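Local atomic coordinates of microtubule-associated protein 1A/1B, light chain 3, putative (Trypanosoma brucei, PDB entry 3H9D), a protein that belongs to the ubiquitin-like ATG8 family and probably acts in autophagy as a membrane-associated protein coupled to phosphatidylethanolamine or a related lipid. Residues Pro33-Lys38 and Phe107-Tyr112. Sequence-based numbering, arbitrary orientation.
Sequences PIICEK and FLYMKY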
ATOM      1  N   PRO A  33     -13.788  13.415  -0.373  1.00 28.95           N
ATOM      2  CA  PRO A  33     -13.652  11.957  -0.438  1.00 26.60           C
ATOM      3  C   PRO A  33     -12.799  11.407   0.704  1.00 25.48           C
ATOM      4  O   PRO A  33     -11.615  11.734   0.827  1.00 25.24           O
ATOM      5  CB  PRO A  33     -13.001  11.730  -1.800  1.00 25.70           C
ATOM      6  CG  PRO A  33     -12.225  12.965  -2.065  1.00 26.27           C
ATOM      7  CD  PRO A  33     -12.865  14.099  -1.300  1.00 27.95           C
ATOM      8  N   ILE A  34     -13.424  10.587   1.536  1.00 23.28           N
ATOM      9  CA  ILE A  34     -12.812  10.091   2.758  1.00 23.15           C
ATOM     10  C   ILE A  34     -12.740   8.559   2.750  1.00 21.99           C
ATOM     11  O   ILE A  34     -13.713   7.881   2.400  1.00 19.59           O
ATOM     12  CB  ILE A  34     -13.576  10.648   4.023  1.00 23.42           C
ATOM     13  CG1 ILE A  34     -12.963  11.970   4.494  1.00 22.18           C
ATOM     14  CG2 ILE A  34     -13.576   9.668   5.184  1.00 22.53           C
ATOM     15  CD1 ILE A  34     -13.392  13.185   3.694  1.00 16.68           C
ATOM     16  N   ILE A  35     -11.572   8.026   3.105  1.00 22.30           N
ATOM     17  CA  ILE A  35     -11.421   6.580   3.374  1.00 21.65           C
ATOM     18  C   ILE A  35     -11.373   6.379   4.894  1.00 21.80           C
ATOM     19  O   ILE A  35     -10.583   7.014   5.581  1.00 21.43           O
ATOM     20  CB  ILE A  35     -10.149   5.962   2.688  1.00 21.16           C
ATOM     21  CG1 ILE A  35     -10.151   6.197   1.173  1.00 18.61           C
ATOM     22  CG2 ILE A  35      -9.994   4.447   3.002  1.00 18.07           C
ATOM     23  CD1 ILE A  35     -11.298   5.540   0.438  1.00 20.83           C
ATOM     24  N   CYS A  36     -12.216   5.494   5.411  1.00 22.51           N
ATOM     25  CA  CYS A  36     -12.358   5.335   6.856  1.00 23.22           C
ATOM     26  C   CYS A  36     -12.207   3.882   7.274  1.00 23.29           C
ATOM     27  O   CYS A  36     -13.098   3.057   7.021  1.00 24.02           O
ATOM     28  CB  CYS A  36     -13.714   5.890   7.307  1.00 24.78           C
ATOM     29  SG  CYS A  36     -13.701   6.629   8.940  1.00 27.10           S
ATOM     30  N   GLU A  37     -11.081   3.565   7.922  1.00 21.76           N
ATOM     31  CA  GLU A  37     -10.772   2.172   8.267  1.00 20.66           C
ATOM     32  C   GLU A  37     -10.488   1.971   9.754  1.00 19.72           C
ATOM     33  O   GLU A  37     -10.048   2.882  10.418  1.00 18.02           O
ATOM     34  CB  GLU A  37      -9.604   1.673   7.405  1.00 21.23           C
ATOM     35  CG  GLU A  37      -9.886   1.711   5.893  1.00 18.51           C
ATOM     36  CD  GLU A  37      -8.651   1.400   5.068  1.00 19.44           C
ATOM     37  OE1 GLU A  37      -8.513   0.247   4.609  1.00 20.12           O
ATOM     38  OE2 GLU A  37      -7.808   2.297   4.905  1.00 18.25           O
ATOM     39  N   LYS A  38     -10.763   0.783  10.291  1.00 21.70           N
ATOM     40  CA  LYS A  38     -10.525   0.557  11.717  1.00 23.03           C
ATOM     41  C   LYS A  38      -9.039   0.593  12.065  1.00 24.36           C
ATOM     42  O   LYS A  38      -8.210   0.052  11.324  1.00 24.96           O
ATOM     43  CB  LYS A  38     -11.177  -0.742  12.232  1.00 21.12           C
ATOM     44  CG  LYS A  38     -10.493  -2.014  11.816  1.00 22.34           C
ATOM     45  CD  LYS A  38     -10.987  -3.219  12.583  1.00 21.33           C
ATOM     46  CE  LYS A  38     -10.171  -3.457  13.846  1.00 22.07           C
ATOM     47  NZ  LYS A  38     -10.659  -4.661  14.559  1.00 22.50           N
ATOM     48  N   PHE A 107      -7.689  11.309  -1.651  1.00 28.17           N
ATOM     49  CA  PHE A 107      -8.486  10.804  -0.535  1.00 26.69           C
ATOM     50  C   PHE A 107      -7.878  11.253   0.782  1.00 26.06           C
ATOM     51  O   PHE A 107      -6.663  11.412   0.883  1.00 25.27           O
ATOM     52  CB  PHE A 107      -8.559   9.268  -0.557  1.00 25.82           C
ATOM     53  CG  PHE A 107      -9.596   8.713  -1.495  1.00 26.45           C
ATOM     54  CD1 PHE A 107      -9.216   8.009  -2.639  1.00 26.04           C
ATOM     55  CD2 PHE A 107     -10.960   8.878  -1.230  1.00 24.79           C
ATOM     56  CE1 PHE A 107     -10.181   7.489  -3.522  1.00 24.29           C
ATOM     57  CE2 PHE A 107     -11.929   8.363  -2.098  1.00 23.11           C
ATOM     58  CZ  PHE A 107     -11.537   7.665  -3.253  1.00 23.25           C
ATOM     59  N   LEU A 108      -8.729  11.474   1.779  1.00 24.91           N
ATOM     60  CA  LEU A 108      -8.277  11.638   3.153  1.00 25.17           C
ATOM     61  C   LEU A 108      -8.420  10.300   3.859  1.00 24.18           C
ATOM     62  O   LEU A 108      -9.527   9.785   3.991  1.00 23.46           O
ATOM     63  CB  LEU A 108      -9.093  12.715   3.886  1.00 25.96           C
ATOM     64  CG  LEU A 108      -8.841  12.906   5.393  1.00 27.44           C
ATOM     65  CD1 LEU A 108      -7.491  13.567   5.634  1.00 28.72           C
ATOM     66  CD2 LEU A 108      -9.954  13.717   6.047  1.00 25.63           C
ATOM     67  N   TYR A 109      -7.300   9.739   4.310  1.00 22.88           N
ATOM     68  CA  TYR A 109      -7.323   8.448   5.003  1.00 22.28           C
ATOM     69  C   TYR A 109      -7.478   8.625   6.503  1.00 21.94           C
ATOM     70  O   TYR A 109      -6.626   9.214   7.165  1.00 23.27           O
ATOM     71  CB  TYR A 109      -6.070   7.618   4.676  1.00 21.45           C
ATOM     72  CG  TYR A 109      -6.072   7.079   3.273  1.00 22.61           C
ATOM     73  CD1 TYR A 109      -5.773   7.902   2.181  1.00 24.45           C
ATOM     74  CD2 TYR A 109      -6.389   5.754   3.028  1.00 23.93           C
ATOM     75  CE1 TYR A 109      -5.795   7.403   0.878  1.00 26.00           C
ATOM     76  CE2 TYR A 109      -6.399   5.245   1.734  1.00 25.43           C
ATOM     77  CZ  TYR A 109      -6.104   6.070   0.664  1.00 24.17           C
ATOM     78  OH  TYR A 109      -6.127   5.548  -0.613  1.00 23.04           O
ATOM     79  N   MET A 110      -8.568   8.102   7.039  1.00 21.21           N
ATOM     80  CA  MET A 110      -8.833   8.233   8.464  1.00 21.58           C
ATOM     81  C   MET A 110      -8.908   6.863   9.072  1.00 20.19           C
ATOM     82  O   MET A 110      -9.246   5.911   8.383  1.00 20.85           O
ATOM     83  CB  MET A 110     -10.149   8.974   8.712  1.00 21.39           C
ATOM     84  CG  MET A 110     -10.239  10.326   8.037  1.00 23.78           C
ATOM     85  SD  MET A 110     -11.782  11.160   8.416  1.00 32.54           S
ATOM     86  CE  MET A 110     -11.552  11.527  10.156  1.00 26.34           C
ATOM     87  N   LYS A 111      -8.560   6.769  10.352  1.00 20.27           N
ATOM     88  CA  LYS A 111      -8.783   5.565  11.146  1.00 20.08           C
ATOM     89  C   LYS A 111      -9.783   5.900  12.235  1.00 19.23           C
ATOM     90  O   LYS A 111      -9.929   7.058  12.616  1.00 18.54           O
ATOM     91  CB  LYS A 111      -7.479   5.072  11.787  1.00 21.60           C
ATOM     92  CG  LYS A 111      -6.309   4.880  10.835  1.00 22.41           C
ATOM     93  CD  LYS A 111      -6.044   3.415  10.545  1.00 31.90           C
ATOM     94  CE  LYS A 111      -6.826   2.925   9.336  1.00 33.35           C
ATOM     95  NZ  LYS A 111      -6.611   1.475   9.102  1.00 35.17           N
ATOM     96  N   TYR A 112     -10.468   4.885  12.738  1.00 19.16           N
ATOM     97  CA  TYR A 112     -11.403   5.061  13.844  1.00 19.17           C
ATOM     98  C   TYR A 112     -11.204   3.974  14.892  1.00 19.08           C
ATOM     99  O   TYR A 112     -10.798   2.848  14.580  1.00 17.54           O
ATOM    100  CB  TYR A 112     -12.873   5.088  13.351  1.00 19.20           C
ATOM    101  CG  TYR A 112     -13.314   3.810  12.661  1.00 18.27           C
ATOM    102  CD1 TYR A 112     -13.912   2.780  13.384  1.00 18.25           C
ATOM    103  CD2 TYR A 112     -13.120   3.625  11.290  1.00 20.66           C
ATOM    104  CE1 TYR A 112     -14.296   1.605  12.772  1.00 19.22           C
ATOM    105  CE2 TYR A 112     -13.522   2.442  10.664  1.00 17.05           C
ATOM    106  CZ  TYR A 112     -14.091   1.443  11.420  1.00 19.35           C
ATOM    107  OH  TYR A 112     -14.485   0.277  10.841  1.00 20.48           O
TER
HETATM  108  O   HOH W   1      -7.791   4.716   6.284  1.00 21.43           O
HETATM  109  O   HOH W   2      -8.064  -1.171   8.926  1.00 22.97           O
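Ile-35 and Met-110 meet through the shortest of five backbone hydrogen bonds, Met-110 N to Ile-35 O at 2.7 Å. Ile-35 and Glu-37 each give an N-H and take one, the pattern of parallel strands; Pro-33, lacking an N-H, only accepts, from Leu-108 N.

Beta-branched Ile-35 meets two rings, Tyr-109 on its own face of the sheet and Phe-107 just ahead of the strand. Ile-35 CG1, anti to the carbonyl carbon (chi1 -56°), lies over Tyr-109; Ile-35 CD1 sits over Phe-107, 3.9 Å from the ring centroid. On the other face Ile-34 CG1 runs beside Leu-108 CD2, and Ile-34 CG2 touches SD of the unbranched Met-110 chain. The Tyr-112 ring packs against the Glu-37 and Lys-38 backbone, Lys-38 CA over one face and Cys-36 O at the edge; Tyr-112 OH bonds to Gly-45 O.

Further along the Ile-35 face polar groups take over. Lys-111 bends at chi2 and chi3, and its NZ hydrogen-bonds Lys-38 O at 3.1 Å from above the carbonyl plane. One water joins Glu-37 OE2 to Met-110 O; Ser-6 also binds OE2.

In this central parallel pair of the ubiquitin-like sheet, the chemistry implies a largely apolar face toward helix 60-71 and a partly polar one opposite.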